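Local structure of protein BIM1 (Saccharomyces cerevisiae, 4E61) at residues R49-L54 / S94-T99. The protein binds microtubules, including their plus ends, and acts in mitosis, this chain being its dimeric C-terminal EB1-like motif. Sequence-based numbering, arbitrary orientation.
Sequences RDIEIL and SILYAT
Leu96 reaches across to Ile51 and Glu52 in the EB1-like motif, where the dimer's coiled coil gives way to a four-helix bundle, two helices from each subunit. The contact illustrates how one leucine can carry the short helix's share of a contact between two segments: Leu96 of helix 84-101 lays its forked end against helix 2-63 where the backbones are nearest, Glu52 CA to Leu96 CA, 7.1 Å. In Leu96, chi1 (-59°) sets CG anti to the carbonyl carbon, and chi2 (163°) turns the fork so that both methyls meet Ile51. CD1 of Leu96 lies 3.8 Å from the CA of Glu52; its nearest neighbours on that residue are backbone atoms, CA and N. The CB of Glu52 comes within 4.3 Å of Leu96 CD1. No hydrogen bond joins the segments; the contact is apolar, and Leu48 and Val55 extend the surface under Leu96 along the same helix. Ile51 also packs on Leu96 of the second subunit, and the contact thus adjoins the interface between the subunits. The side chains of Ile51 and Leu96 cross at about a right angle, and Ile51 CG2, anti to its backbone N, touches both prongs of the fork, 4.0 Å from Leu96 CD1 and 4.1 Å from Leu96 CD2.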
ATOM      1  N   ARG A  49      -6.991 -14.298   1.868  1.00 39.46           N
ATOM      2  CA  ARG A  49      -7.562 -15.021   2.996  1.00 41.09           C
ATOM      3  C   ARG A  49      -8.712 -15.939   2.500  1.00 45.98           C
ATOM      4  O   ARG A  49      -8.685 -17.147   2.776  1.00 47.41           O
ATOM      5  CB  ARG A  49      -8.025 -14.020   4.062  1.00 44.99           C
ATOM      6  CG  ARG A  49      -8.816 -14.629   5.220  1.00 61.84           C
ATOM      7  CD  ARG A  49      -9.838 -13.644   5.779  1.00 74.14           C
ATOM      8  NE  ARG A  49     -10.935 -13.375   4.841  1.00 84.18           N
ATOM      9  CZ  ARG A  49     -11.783 -12.353   4.951  1.00103.29           C
ATOM     10  NH1 ARG A  49     -11.669 -11.491   5.956  1.00 93.56           N
ATOM     11  NH2 ARG A  49     -12.747 -12.183   4.053  1.00 86.88           N
ATOM     12  N   ASP A  50      -9.642 -15.380   1.681  1.00 40.44           N
ATOM     13  CA  ASP A  50     -10.769 -16.097   1.069  1.00 39.33           C
ATOM     14  C   ASP A  50     -10.305 -17.198   0.095  1.00 42.20           C
ATOM     15  O   ASP A  50     -10.923 -18.277   0.040  1.00 42.59           O
ATOM     16  CB  ASP A  50     -11.704 -15.117   0.358  1.00 41.32           C
ATOM     17  CG  ASP A  50     -12.443 -14.150   1.259  1.00 57.31           C
ATOM     18  OD1 ASP A  50     -12.494 -14.401   2.491  1.00 58.91           O
ATOM     19  OD2 ASP A  50     -12.964 -13.132   0.735  1.00 66.30           O
ATOM     20  N   ILE A  51      -9.195 -16.945  -0.650  1.00 35.52           N
ATOM     21  CA  ILE A  51      -8.659 -17.960  -1.539  1.00 34.79           C
ATOM     22  C   ILE A  51      -8.035 -19.084  -0.699  1.00 40.04           C
ATOM     23  O   ILE A  51      -8.235 -20.253  -1.040  1.00 37.98           O
ATOM     24  CB  ILE A  51      -7.748 -17.413  -2.664  1.00 36.84           C
ATOM     25  CG1 ILE A  51      -8.563 -16.575  -3.648  1.00 38.27           C
ATOM     26  CG2 ILE A  51      -7.046 -18.546  -3.427  1.00 34.44           C
ATOM     27  CD1 ILE A  51      -7.703 -15.737  -4.667  1.00 48.84           C
ATOM     28  N   GLU A  52      -7.342 -18.733   0.420  1.00 39.95           N
ATOM     29  CA  GLU A  52      -6.729 -19.714   1.330  1.00 41.73           C
ATOM     30  C   GLU A  52      -7.780 -20.685   1.910  1.00 46.36           C
ATOM     31  O   GLU A  52      -7.601 -21.907   1.826  1.00 46.81           O
ATOM     32  CB  GLU A  52      -5.911 -19.038   2.446  1.00 43.62           C
ATOM     33  CG  GLU A  52      -4.886 -20.015   3.018  1.00 55.71           C
ATOM     34  CD  GLU A  52      -4.057 -19.611   4.221  1.00 78.08           C
ATOM     35  OE1 GLU A  52      -4.668 -19.417   5.294  1.00 71.07           O
ATOM     36  OE2 GLU A  52      -2.811 -19.765   4.158  1.00 66.68           O
ATOM     37  N   ILE A  53      -8.890 -20.126   2.434  1.00 42.12           N
ATOM     38  CA  ILE A  53     -10.030 -20.871   2.982  1.00 42.13           C
ATOM     39  C   ILE A  53     -10.585 -21.848   1.935  1.00 47.76           C
ATOM     40  O   ILE A  53     -10.718 -23.030   2.219  1.00 48.69           O
ATOM     41  CB  ILE A  53     -11.111 -19.885   3.533  1.00 44.36           C
ATOM     42  CG1 ILE A  53     -10.611 -19.210   4.843  1.00 43.94           C
ATOM     43  CG2 ILE A  53     -12.453 -20.586   3.731  1.00 43.56           C
ATOM     44  CD1 ILE A  53     -11.206 -17.800   5.188  1.00 37.54           C
ATOM     45  N   LEU A  54     -10.853 -21.350   0.716  1.00 45.46           N
ATOM     46  CA  LEU A  54     -11.353 -22.133  -0.406  1.00 44.80           C
ATOM     47  C   LEU A  54     -10.400 -23.281  -0.780  1.00 49.85           C
ATOM     48  O   LEU A  54     -10.852 -24.407  -0.962  1.00 48.22           O
ATOM     49  CB  LEU A  54     -11.630 -21.206  -1.610  1.00 44.40           C
ATOM     50  CG  LEU A  54     -12.032 -21.879  -2.938  1.00 48.01           C
ATOM     51  CD1 LEU A  54     -13.415 -22.543  -2.864  1.00 47.90           C
ATOM     52  CD2 LEU A  54     -11.936 -20.919  -4.079  1.00 48.95           C
ATOM     53  N   SER A  94       0.629 -23.421  -3.652  1.00 41.23           N
ATOM     54  CA  SER A  94       2.045 -23.043  -3.779  1.00 40.23           C
ATOM     55  C   SER A  94       2.181 -21.527  -3.984  1.00 39.67           C
ATOM     56  O   SER A  94       3.046 -20.911  -3.354  1.00 39.42           O
ATOM     57  CB  SER A  94       2.752 -23.846  -4.870  1.00 42.83           C
ATOM     58  OG  SER A  94       2.362 -23.433  -6.164  1.00 58.76           O
ATOM     59  N   ILE A  95       1.294 -20.924  -4.787  1.00 34.30           N
ATOM     60  CA  ILE A  95       1.285 -19.471  -4.953  1.00 34.86           C
ATOM     61  C   ILE A  95       1.006 -18.776  -3.608  1.00 39.46           C
ATOM     62  O   ILE A  95       1.719 -17.840  -3.262  1.00 39.77           O
ATOM     63  CB  ILE A  95       0.385 -18.940  -6.105  1.00 37.13           C
ATOM     64  CG1 ILE A  95       0.852 -19.510  -7.465  1.00 37.34           C
ATOM     65  CG2 ILE A  95       0.407 -17.382  -6.129  1.00 34.79           C
ATOM     66  CD1 ILE A  95      -0.188 -19.310  -8.675  1.00 46.62           C
ATOM     67  N   LEU A  96       0.019 -19.269  -2.840  1.00 36.20           N
ATOM     68  CA  LEU A  96      -0.342 -18.736  -1.506  1.00 36.65           C
ATOM     69  C   LEU A  96       0.790 -18.861  -0.481  1.00 42.64           C
ATOM     70  O   LEU A  96       0.998 -17.938   0.317  1.00 43.48           O
ATOM     71  CB  LEU A  96      -1.665 -19.338  -0.932  1.00 35.72           C
ATOM     72  CG  LEU A  96      -2.950 -19.147  -1.759  1.00 38.25           C
ATOM     73  CD1 LEU A  96      -4.025 -20.093  -1.310  1.00 37.61           C
ATOM     74  CD2 LEU A  96      -3.423 -17.694  -1.791  1.00 36.55           C
ATOM     75  N   TYR A  97       1.502 -19.994  -0.492  1.00 40.85           N
ATOM     76  CA  TYR A  97       2.641 -20.235   0.407  1.00 41.61           C
ATOM     77  C   TYR A  97       3.797 -19.257   0.082  1.00 45.65           C
ATOM     78  O   TYR A  97       4.328 -18.631   0.994  1.00 46.74           O
ATOM     79  CB  TYR A  97       3.092 -21.727   0.402  1.00 43.51           C
ATOM     80  CG  TYR A  97       4.155 -21.967   1.448  1.00 47.08           C
ATOM     81  CD1 TYR A  97       3.814 -22.132   2.790  1.00 49.46           C
ATOM     82  CD2 TYR A  97       5.511 -21.868   1.127  1.00 48.08           C
ATOM     83  CE1 TYR A  97       4.791 -22.224   3.778  1.00 52.19           C
ATOM     84  CE2 TYR A  97       6.496 -21.973   2.105  1.00 49.19           C
ATOM     85  CZ  TYR A  97       6.133 -22.155   3.428  1.00 60.84           C
ATOM     86  OH  TYR A  97       7.111 -22.262   4.387  1.00 67.87           O
ATOM     87  N   ALA A  98       4.125 -19.072  -1.220  1.00 40.73           N
ATOM     88  CA  ALA A  98       5.134 -18.110  -1.673  1.00 39.64           C
ATOM     89  C   ALA A  98       4.778 -16.658  -1.259  1.00 44.45           C
ATOM     90  O   ALA A  98       5.683 -15.865  -1.035  1.00 43.80           O
ATOM     91  CB  ALA A  98       5.320 -18.202  -3.182  1.00 39.31           C
ATOM     92  N   THR A  99       3.469 -16.308  -1.166  1.00 42.13           N
ATOM     93  CA  THR A  99       3.040 -14.969  -0.749  1.00 41.56           C
ATOM     94  C   THR A  99       3.230 -14.789   0.745  1.00 48.12           C
ATOM     95  O   THR A  99       3.691 -13.736   1.176  1.00 47.72           O
ATOM     96  CB  THR A  99       1.728 -14.443  -1.431  1.00 42.61           C
ATOM     97  OG1 THR A  99       0.877 -13.739  -0.531  1.00 43.67           O
ATOM     98  CG2 THR A  99       0.961 -15.471  -2.159  1.00 33.53           C
TER